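Local coordinates for vibralactone Cyclase (Boreostereum vibrans, PDB 6KD0), which catalyses the cyclization that forms the fused bicyclic beta-lactone of vibralactone, using an alpha/beta-hydrolase fold, at residues M78-S87 against C122-D133; L136-T144 against L248-F259. All coordinates share one frame; numbering follows the deposited sequence.

Contact 1 of 2, residues M78-S87 against C122-D133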
loop_
_atom_site.group_PDB
_atom_site.type_symbol
_atom_site.label_atom_id
_atom_site.label_comp_id
_atom_site.label_asym_id
_atom_site.label_seq_id
_atom_site.Cartn_x
_atom_site.Cartn_y
_atom_site.Cartn_z
ATOM N N MET A 78 9.573 16.119 6.458
ATOM C CA MET A 78 9.297 14.981 5.598
ATOM C C MET A 78 9.025 15.501 4.196
ATOM O O MET A 78 8.282 16.472 4.033
ATOM C CB MET A 78 8.081 14.171 6.104
ATOM C CG MET A 78 7.647 13.088 5.146
ATOM S SD MET A 78 6.391 11.940 5.774
ATOM C CE MET A 78 4.989 13.051 5.958
ATOM N N HIS A 79 9.643 14.877 3.198
ATOM C CA HIS A 79 9.356 15.199 1.807
ATOM C C HIS A 79 8.007 14.623 1.381
ATOM O O HIS A 79 7.688 13.464 1.676
ATOM C CB HIS A 79 10.465 14.660 0.904
ATOM C CG HIS A 79 10.131 14.716 -0.556
ATOM N ND1 HIS A 79 10.212 13.615 -1.379
ATOM C CD2 HIS A 79 9.701 15.738 -1.332
ATOM C CE1 HIS A 79 9.863 13.962 -2.608
ATOM N NE2 HIS A 79 9.536 15.244 -2.603
ATOM N N VAL A 80 7.229 15.436 0.671
ATOM C CA VAL A 80 5.926 15.071 0.142
ATOM C C VAL A 80 5.919 15.461 -1.330
ATOM O O VAL A 80 6.362 16.557 -1.682
ATOM C CB VAL A 80 4.800 15.816 0.899
ATOM C CG1 VAL A 80 3.482 15.618 0.214
ATOM C CG2 VAL A 80 4.735 15.370 2.358
ATOM N N ARG A 81 5.438 14.581 -2.198
ATOM C CA ARG A 81 5.266 14.938 -3.597
ATOM C C ARG A 81 3.793 14.862 -3.966
ATOM O O ARG A 81 3.100 13.902 -3.603
ATOM C CB ARG A 81 6.093 14.031 -4.508
ATOM C CG ARG A 81 5.760 14.189 -5.998
ATOM C CD ARG A 81 6.850 13.561 -6.878
ATOM N NE ARG A 81 8.023 14.420 -6.966
ATOM C CZ ARG A 81 8.993 14.289 -7.863
ATOM N NH1 ARG A 81 8.948 13.322 -8.769
ATOM N NH2 ARG A 81 10.011 15.136 -7.850
ATOM N N THR A 82 3.321 15.864 -4.713
ATOM C CA THR A 82 1.954 15.918 -5.201
ATOM C C THR A 82 1.969 15.881 -6.723
ATOM O O THR A 82 2.869 16.441 -7.372
ATOM C CB THR A 82 1.209 17.171 -4.695
ATOM O OG1 THR A 82 1.822 18.356 -5.229
ATOM C CG2 THR A 82 1.246 17.239 -3.175
ATOM N N TYR A 83 0.958 15.214 -7.267
ATOM C CA TYR A 83 0.792 14.899 -8.677
ATOM C C TYR A 83 -0.547 15.506 -9.065
ATOM O O TYR A 83 -1.595 15.039 -8.598
ATOM C CB TYR A 83 0.795 13.380 -8.919
ATOM C CG TYR A 83 2.028 12.653 -8.421
ATOM C CD1 TYR A 83 2.202 12.394 -7.058
ATOM C CD2 TYR A 83 3.013 12.219 -9.302
ATOM C CE1 TYR A 83 3.330 11.747 -6.596
ATOM C CE2 TYR A 83 4.150 11.561 -8.844
ATOM C CZ TYR A 83 4.296 11.330 -7.486
ATOM O OH TYR A 83 5.426 10.690 -7.017
ATOM N N ILE A 84 -0.517 16.541 -9.899
ATOM C CA ILE A 84 -1.646 17.436 -10.108
ATOM C C ILE A 84 -2.013 17.385 -11.585
ATOM O O ILE A 84 -1.165 17.680 -12.428
ATOM C CB ILE A 84 -1.298 18.872 -9.687
ATOM C CG1 ILE A 84 -0.770 18.870 -8.247
ATOM C CG2 ILE A 84 -2.496 19.803 -9.918
ATOM C CD1 ILE A 84 0.124 20.040 -7.897
ATOM N N PRO A 85 -3.245 16.999 -11.946
ATOM C CA PRO A 85 -3.645 17.020 -13.360
ATOM C C PRO A 85 -3.768 18.442 -13.869
ATOM O O PRO A 85 -4.256 19.332 -13.167
ATOM C CB PRO A 85 -5.010 16.321 -13.371
ATOM C CG PRO A 85 -5.485 16.297 -11.970
ATOM C CD PRO A 85 -4.311 16.518 -11.053
ATOM N N THR A 86 -3.327 18.646 -15.114
ATOM C CA THR A 86 -3.339 19.970 -15.721
ATOM C C THR A 86 -3.794 19.911 -17.168
ATOM O O THR A 86 -3.333 20.706 -17.987
ATOM C CB THR A 86 -1.964 20.644 -15.670
ATOM O OG1 THR A 86 -1.024 19.891 -16.448
ATOM C CG2 THR A 86 -1.459 20.787 -14.258
ATOM N N SER A 87 -4.670 18.959 -17.511
ATOM C CA SER A 87 -5.194 18.891 -18.873
ATOM C C SER A 87 -6.481 19.684 -19.063
ATOM O O SER A 87 -6.821 20.024 -20.205
ATOM C CB SER A 87 -5.414 17.438 -19.296
ATOM O OG SER A 87 -6.279 16.749 -18.410
ATOM N N CYS A 122 -2.790 10.069 -11.834
ATOM C CA CYS A 122 -3.354 11.404 -11.675
ATOM C C CYS A 122 -3.954 11.892 -12.986
ATOM O O CYS A 122 -5.018 12.518 -12.984
ATOM C CB CYS A 122 -2.302 12.368 -11.121
ATOM S SG CYS A 122 -1.350 13.375 -12.284
ATOM N N ASP A 123 -3.346 11.525 -14.120
ATOM C CA ASP A 123 -3.926 11.906 -15.407
ATOM C C ASP A 123 -5.119 11.022 -15.748
ATOM O O ASP A 123 -6.147 11.518 -16.229
ATOM C CB ASP A 123 -2.846 11.832 -16.486
ATOM C CG ASP A 123 -3.384 12.020 -17.890
ATOM O OD1 ASP A 123 -3.846 13.136 -18.202
ATOM O OD2 ASP A 123 -3.317 11.049 -18.679
ATOM N N LYS A 124 -5.021 9.719 -15.460
ATOM C CA LYS A 124 -6.077 8.800 -15.872
ATOM C C LYS A 124 -7.353 9.049 -15.089
ATOM O O LYS A 124 -8.444 9.036 -15.659
ATOM C CB LYS A 124 -5.614 7.356 -15.706
ATOM C CG LYS A 124 -6.727 6.324 -15.839
ATOM C CD LYS A 124 -6.488 5.390 -17.008
ATOM C CE LYS A 124 -7.736 4.550 -17.302
ATOM N NZ LYS A 124 -8.347 4.937 -18.606
ATOM N N LEU A 125 -7.236 9.309 -13.788
ATOM C CA LEU A 125 -8.398 9.421 -12.915
ATOM C C LEU A 125 -8.845 10.855 -12.705
ATOM O O LEU A 125 -9.942 11.078 -12.161
ATOM C CB LEU A 125 -8.083 8.793 -11.554
ATOM C CG LEU A 125 -8.459 7.328 -11.386
ATOM C CD1 LEU A 125 -8.155 6.529 -12.633
ATOM C CD2 LEU A 125 -7.759 6.744 -10.177
ATOM N N GLN A 126 -8.019 11.815 -13.105
ATOM C CA GLN A 126 -8.218 13.218 -12.768
ATOM C C GLN A 126 -8.343 13.398 -11.253
ATOM O O GLN A 126 -9.346 13.888 -10.736
ATOM C CB GLN A 126 -9.434 13.776 -13.513
ATOM C CG GLN A 126 -9.234 13.795 -15.034
ATOM C CD GLN A 126 -8.156 14.776 -15.464
ATOM O OE1 GLN A 126 -8.344 15.985 -15.393
ATOM N NE2 GLN A 126 -7.007 14.256 -15.879
ATOM N N VAL A 127 -7.294 12.975 -10.538
ATOM C CA VAL A 127 -7.190 13.194 -9.101
ATOM C C VAL A 127 -5.797 13.726 -8.820
ATOM O O VAL A 127 -4.863 13.483 -9.581
ATOM C CB VAL A 127 -7.443 11.914 -8.270
ATOM C CG1 VAL A 127 -8.810 11.305 -8.603
ATOM C CG2 VAL A 127 -6.325 10.907 -8.500
ATOM N N CYS A 128 -5.670 14.471 -7.724
ATOM C CA CYS A 128 -4.373 14.860 -7.193
ATOM C C CYS A 128 -3.863 13.729 -6.311
ATOM O O CYS A 128 -4.556 13.308 -5.382
ATOM C CB CYS A 128 -4.464 16.149 -6.379
ATOM S SG CYS A 128 -5.039 17.551 -7.349
ATOM N N ALA A 129 -2.671 13.235 -6.606
ATOM C CA ALA A 129 -2.055 12.185 -5.810
ATOM C C ALA A 129 -1.010 12.786 -4.885
ATOM O O ALA A 129 -0.375 13.794 -5.208
ATOM C CB ALA A 129 -1.413 11.118 -6.687
ATOM N N VAL A 130 -0.825 12.152 -3.731
ATOM C CA VAL A 130 0.173 12.569 -2.753
ATOM C C VAL A 130 0.967 11.336 -2.351
ATOM O O VAL A 130 0.378 10.280 -2.094
ATOM C CB VAL A 130 -0.492 13.204 -1.514
ATOM C CG1 VAL A 130 0.562 13.721 -0.554
ATOM C CG2 VAL A 130 -1.457 14.293 -1.931
ATOM N N SER A 131 2.289 11.464 -2.314
ATOM C CA SER A 131 3.204 10.395 -1.925
ATOM C C SER A 131 4.184 10.953 -0.900
ATOM O O SER A 131 4.675 12.071 -1.067
ATOM C CB SER A 131 3.957 9.872 -3.142
ATOM O OG SER A 131 4.653 8.673 -2.826
ATOM N N ILE A 132 4.487 10.199 0.157
ATOM C CA ILE A 132 5.283 10.762 1.248
ATOM C C ILE A 132 6.449 9.850 1.624
ATOM O O ILE A 132 6.365 8.617 1.552
ATOM C CB ILE A 132 4.417 11.097 2.489
ATOM C CG1 ILE A 132 4.186 9.873 3.395
ATOM C CG2 ILE A 132 3.129 11.796 2.059
ATOM C CD1 ILE A 132 3.290 8.784 2.780
ATOM N N ASP A 133 7.552 10.487 2.032
ATOM C CA ASP A 133 8.780 9.792 2.414
ATOM C C ASP A 133 8.802 9.582 3.930
ATOM O O ASP A 133 9.558 10.219 4.671
ATOM C CB ASP A 133 9.999 10.585 1.948
ATOM C CG ASP A 133 10.137 10.609 0.429
ATOM O OD1 ASP A 133 9.440 9.818 -0.244
ATOM O OD2 ASP A 133 10.942 11.420 -0.084
HETATM O O HOH W 1 5.388 8.259 -5.585
HETATM O O HOH W 2 -4.329 15.348 -17.048
HETATM O O HOH W 3 -6.957 18.362 -15.633
#
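Strands 78-85 and 128-132 run antiparallel, their axes 4.5 Å apart at closest approach, with paired backbone hydrogen bonds at Arg81-Ser131 and Tyr83-Ala129 and non-hydrogen-bonded pairs at Val80-Ile132 and Thr82-Val130. Beyond the last pair Asp133 N still donates to His79 O, and the two side chains close the same end: His79 ND1 donates to Asp133 OD2 at 2.7 Å. The acceptor lies in the imidazole plane, yet the ring meets the carboxylate from above, the planes 59° apart. His79 NE2 is taken by Asp68, and Asp133 OD1 by the backbone N of Tyr111, holding both at two points. On the Val80 face, Val80 CG1 meets Val130 CG1 at 3.6 Å, while Val80 CG2 lies alongside Ile132 CG2. On the other face the Tyr83 ring presents its edge to Ala129 O, in the ring plane and 3.5 Å from Tyr83 CD1, while Ala129 CB packs against Tyr83 CB and CD1; a water donates to both Tyr83 OH and Ser131 OG, and Asp115 also binds the phenol. At the far end Pro85 CD packs 3.4 Å from Val127 O. Gln126, bent at chi2 (-67°), folds back so that NE2 donates to Asp123 O at 2.9 Å, and waters connect its amide to Ser87 OG. An alanine here would remove that amide and is likely to leave Asp123 O without this donor and the two waters without their Gln126 partner. Strand 128-132 lies between 76-85 and parallel 97-101, on the N-terminal, antiparallel side of the mostly parallel alpha/beta-hydrolase sheet; 64-73 borders 76-85, and helix 321-338 packs against Leu125 and Val127.

Contact 2 of 2, residues L136-T144 against L248-F259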
loop_
_atom_site.group_PDB
_atom_site.type_symbol
_atom_site.label_atom_id
_atom_site.label_comp_id
_atom_site.label_asym_id
_atom_site.label_seq_id
_atom_site.Cartn_x
_atom_site.Cartn_y
_atom_site.Cartn_z
ATOM N N LEU A 136 12.062 5.405 7.732
ATOM C CA LEU A 136 12.287 3.974 7.572
ATOM C C LEU A 136 12.858 3.338 8.828
ATOM O O LEU A 136 13.581 3.974 9.602
ATOM C CB LEU A 136 13.257 3.702 6.419
ATOM C CG LEU A 136 12.787 4.263 5.069
ATOM C CD1 LEU A 136 13.828 3.981 3.996
ATOM C CD2 LEU A 136 11.440 3.673 4.708
ATOM N N THR A 137 12.541 2.051 9.000
ATOM C CA THR A 137 13.218 1.202 9.961
ATOM C C THR A 137 14.533 0.707 9.359
ATOM O O THR A 137 14.721 0.749 8.146
ATOM C CB THR A 137 12.330 0.007 10.330
ATOM O OG1 THR A 137 12.114 -0.790 9.155
ATOM C CG2 THR A 137 10.984 0.480 10.896
ATOM N N PRO A 138 15.472 0.223 10.190
ATOM C CA PRO A 138 15.473 0.203 11.654
ATOM C C PRO A 138 15.922 1.507 12.286
ATOM O O PRO A 138 15.849 1.617 13.504
ATOM C CB PRO A 138 16.466 -0.909 11.981
ATOM C CG PRO A 138 17.472 -0.849 10.864
ATOM C CD PRO A 138 16.663 -0.447 9.627
ATOM N N GLU A 139 16.406 2.454 11.477
ATOM C CA GLU A 139 16.881 3.732 12.014
ATOM C C GLU A 139 15.811 4.428 12.854
ATOM O O GLU A 139 16.125 5.050 13.878
ATOM C CB GLU A 139 17.353 4.640 10.879
ATOM C CG GLU A 139 18.628 4.164 10.190
ATOM C CD GLU A 139 18.375 3.203 9.042
ATOM O OE1 GLU A 139 17.204 2.808 8.811
ATOM O OE2 GLU A 139 19.360 2.836 8.358
ATOM N N SER A 140 14.551 4.348 12.441
ATOM C CA SER A 140 13.426 4.811 13.250
ATOM C C SER A 140 12.533 3.618 13.560
ATOM O O SER A 140 12.107 2.929 12.635
ATOM C CB SER A 140 12.603 5.873 12.507
ATOM O OG SER A 140 13.347 7.055 12.233
ATOM N N SER A 141 12.210 3.394 14.834
ATOM C CA SER A 141 11.342 2.269 15.206
ATOM C C SER A 141 9.870 2.635 15.059
ATOM O O SER A 141 9.495 3.805 15.191
ATOM C CB SER A 141 11.603 1.846 16.656
ATOM O OG SER A 141 12.963 1.495 16.797
ATOM N N SER A 142 9.033 1.617 14.819
ATOM C CA SER A 142 7.586 1.797 14.882
ATOM C C SER A 142 7.207 2.364 16.251
ATOM O O SER A 142 7.733 1.908 17.265
ATOM C CB SER A 142 6.874 0.457 14.650
ATOM O OG SER A 142 5.477 0.544 14.947
ATOM N N PRO A 143 6.270 3.317 16.334
ATOM C CA PRO A 143 5.387 3.802 15.271
ATOM C C PRO A 143 5.820 5.087 14.578
ATOM O O PRO A 143 4.952 5.857 14.140
ATOM C CB PRO A 143 4.071 4.028 16.015
ATOM C CG PRO A 143 4.515 4.475 17.395
ATOM C CD PRO A 143 5.875 3.851 17.653
ATOM N N THR A 144 7.119 5.307 14.381
ATOM C CA THR A 144 7.538 6.555 13.742
ATOM C C THR A 144 7.028 6.642 12.314
ATOM O O THR A 144 6.491 7.675 11.900
ATOM C CB THR A 144 9.054 6.706 13.781
ATOM O OG1 THR A 144 9.454 6.742 15.154
ATOM C CG2 THR A 144 9.465 7.997 13.068
ATOM N N LEU A 248 13.221 -5.624 12.543
ATOM C CA LEU A 248 13.796 -4.313 12.240
ATOM C C LEU A 248 12.874 -3.197 12.715
ATOM O O LEU A 248 13.335 -2.138 13.169
ATOM C CB LEU A 248 14.052 -4.180 10.740
ATOM C CG LEU A 248 15.128 -5.025 10.052
ATOM C CD1 LEU A 248 15.106 -4.721 8.563
ATOM C CD2 LEU A 248 16.501 -4.742 10.630
ATOM N N ALA A 249 11.561 -3.418 12.626
ATOM C CA ALA A 249 10.628 -2.360 13.001
ATOM C C ALA A 249 10.608 -2.131 14.514
ATOM O O ALA A 249 10.242 -1.038 14.973
ATOM C CB ALA A 249 9.229 -2.687 12.491
ATOM N N ASN A 250 10.955 -3.154 15.287
ATOM C CA ASN A 250 11.198 -3.036 16.722
ATOM C C ASN A 250 10.104 -2.269 17.475
ATOM O O ASN A 250 10.396 -1.302 18.181
ATOM C CB ASN A 250 12.551 -2.376 16.946
ATOM C CG ASN A 250 13.016 -2.467 18.387
ATOM O OD1 ASN A 250 12.844 -3.491 19.025
ATOM N ND2 ASN A 250 13.583 -1.391 18.901
ATOM N N PRO A 251 8.830 -2.649 17.321
ATOM C CA PRO A 251 7.793 -1.976 18.104
ATOM C C PRO A 251 7.983 -2.318 19.575
ATOM O O PRO A 251 8.326 -3.446 19.919
ATOM C CB PRO A 251 6.488 -2.559 17.550
ATOM C CG PRO A 251 6.866 -3.893 17.008
ATOM C CD PRO A 251 8.244 -3.657 16.415
ATOM N N ALA A 252 7.748 -1.336 20.444
ATOM C CA ALA A 252 7.817 -1.603 21.878
ATOM C C ALA A 252 6.774 -2.640 22.293
ATOM O O ALA A 252 7.014 -3.433 23.213
ATOM C CB ALA A 252 7.638 -0.301 22.656
ATOM N N ASP A 253 5.625 -2.656 21.635
ATOM C CA ASP A 253 4.546 -3.594 21.956
ATOM C C ASP A 253 3.928 -4.105 20.662
ATOM O O ASP A 253 3.115 -3.403 20.040
ATOM C CB ASP A 253 3.485 -2.939 22.833
ATOM C CG ASP A 253 2.383 -3.899 23.230
ATOM O OD1 ASP A 253 2.527 -5.127 22.999
ATOM O OD2 ASP A 253 1.365 -3.414 23.768
ATOM N N PRO A 254 4.242 -5.336 20.259
ATOM C CA PRO A 254 3.657 -5.889 19.025
ATOM C C PRO A 254 2.144 -6.058 19.080
ATOM O O PRO A 254 1.514 -6.193 18.017
ATOM C CB PRO A 254 4.358 -7.245 18.885
ATOM C CG PRO A 254 4.826 -7.583 20.259
ATOM C CD PRO A 254 5.137 -6.285 20.936
ATOM N N HIS A 255 1.545 -6.060 20.278
ATOM C CA HIS A 255 0.100 -6.136 20.447
ATOM C C HIS A 255 -0.599 -4.794 20.265
ATOM O O HIS A 255 -1.831 -4.760 20.233
ATOM C CB HIS A 255 -0.253 -6.672 21.843
ATOM C CG HIS A 255 0.286 -8.039 22.118
ATOM N ND1 HIS A 255 -0.476 -9.180 21.986
ATOM C CD2 HIS A 255 1.519 -8.449 22.496
ATOM C CE1 HIS A 255 0.262 -10.234 22.286
ATOM N NE2 HIS A 255 1.478 -9.819 22.593
ATOM N N ASP A 256 0.142 -3.696 20.177
ATOM C CA ASP A 256 -0.500 -2.398 20.059
ATOM C C ASP A 256 -1.007 -2.193 18.633
ATOM O O ASP A 256 -0.318 -2.545 17.671
ATOM C CB ASP A 256 0.472 -1.285 20.428
ATOM C CG ASP A 256 -0.229 0.048 20.612
ATOM O OD1 ASP A 256 -0.703 0.333 21.733
ATOM O OD2 ASP A 256 -0.348 0.790 19.619
ATOM N N PRO A 257 -2.202 -1.630 18.462
ATOM C CA PRO A 257 -2.708 -1.386 17.100
ATOM C C PRO A 257 -1.832 -0.455 16.276
ATOM O O PRO A 257 -1.912 -0.504 15.040
ATOM C CB PRO A 257 -4.099 -0.773 17.336
ATOM C CG PRO A 257 -4.486 -1.159 18.724
ATOM C CD PRO A 257 -3.191 -1.287 19.502
ATOM N N SER A 258 -1.014 0.395 16.913
ATOM C CA SER A 258 -0.100 1.254 16.162
ATOM C C SER A 258 0.959 0.458 15.411
ATOM O O SER A 258 1.648 1.029 14.557
ATOM C CB SER A 258 0.574 2.289 17.068
ATOM O OG SER A 258 1.587 1.722 17.897
ATOM N N PHE A 259 1.112 -0.835 15.711
ATOM C CA PHE A 259 1.911 -1.730 14.880
ATOM C C PHE A 259 1.074 -2.771 14.151
ATOM O O PHE A 259 1.295 -3.017 12.959
ATOM C CB PHE A 259 2.997 -2.439 15.709
ATOM C CG PHE A 259 3.894 -3.310 14.869
ATOM C CD1 PHE A 259 4.956 -2.760 14.172
ATOM C CD2 PHE A 259 3.642 -4.668 14.733
ATOM C CE1 PHE A 259 5.771 -3.555 13.372
ATOM C CE2 PHE A 259 4.443 -5.462 13.926
ATOM C CZ PHE A 259 5.509 -4.905 13.248
HETATM O O HOH W 4 14.185 0.018 14.964
HETATM O O HOH W 5 3.793 0.860 12.891
HETATM O O HOH W 6 4.174 0.589 17.487
HETATM O O HOH W 7 7.598 1.545 19.859
#
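Ser142 reaches the rim of the Phe259 ring, its OG 3.4 Å from Phe259 CD1 and in the ring plane, while Pro251 CG sits over the centre of one face, 3.6 Å above it. The hydroxyl is brought there by a chi1 of 169°, which swings OG away from the backbone N and beside the carbonyl carbon. Two waters also bind it, one reaching Ser258 O and the other Ser258 OG, so polar links run beside the aromatic edge. The backbone N of Ser142 donates to Ala249 O at 2.9 Å, in the carbonyl plane, making the one direct hydrogen bond between the segments. Farther along, Pro138 and Leu248 lie side by side and point the same way, with Pro138 CG 4.0 Å from Leu248 CD2. Thr137 turns its methyl to the helix end, CG2 lying 3.6 Å from Ala249 CA. A water donates to Pro138 O and Leu248 O and accepts from Ser141 OG, bridging the two segments. Pro138 and Pro143 both follow cis peptide bonds. The contact joins two connections of the alpha/beta-hydrolase fold: the loop from strand 128-132 to helix 144-158, with Pro143 as its N-cap residue, and the chain leaving helix 239-249 through Asn250, whose phi is positive.

The two contacts follow one another along the chain: contact 1 closes at Asp133, and contact 2 opens at Leu136 as the polypeptide leaves strand 128-132 for helix 144-158. Their centres are about 28 Å apart, and apart from this short connection they do not touch. Contact 1 belongs to the antiparallel side of the mixed eight-stranded sheet, whereas contact 2 brings the chain after helix 239-249 against a loop over 100 residues earlier. The chain thus passes directly from the sheet of contact 1 into the loop-to-loop packing of contact 2. Neither holds a residue of the putative Ser177-His311-Asp281 triad, but the Ile132 side chain in contact 1 lies near, without touching, the probable nucleophile elbow.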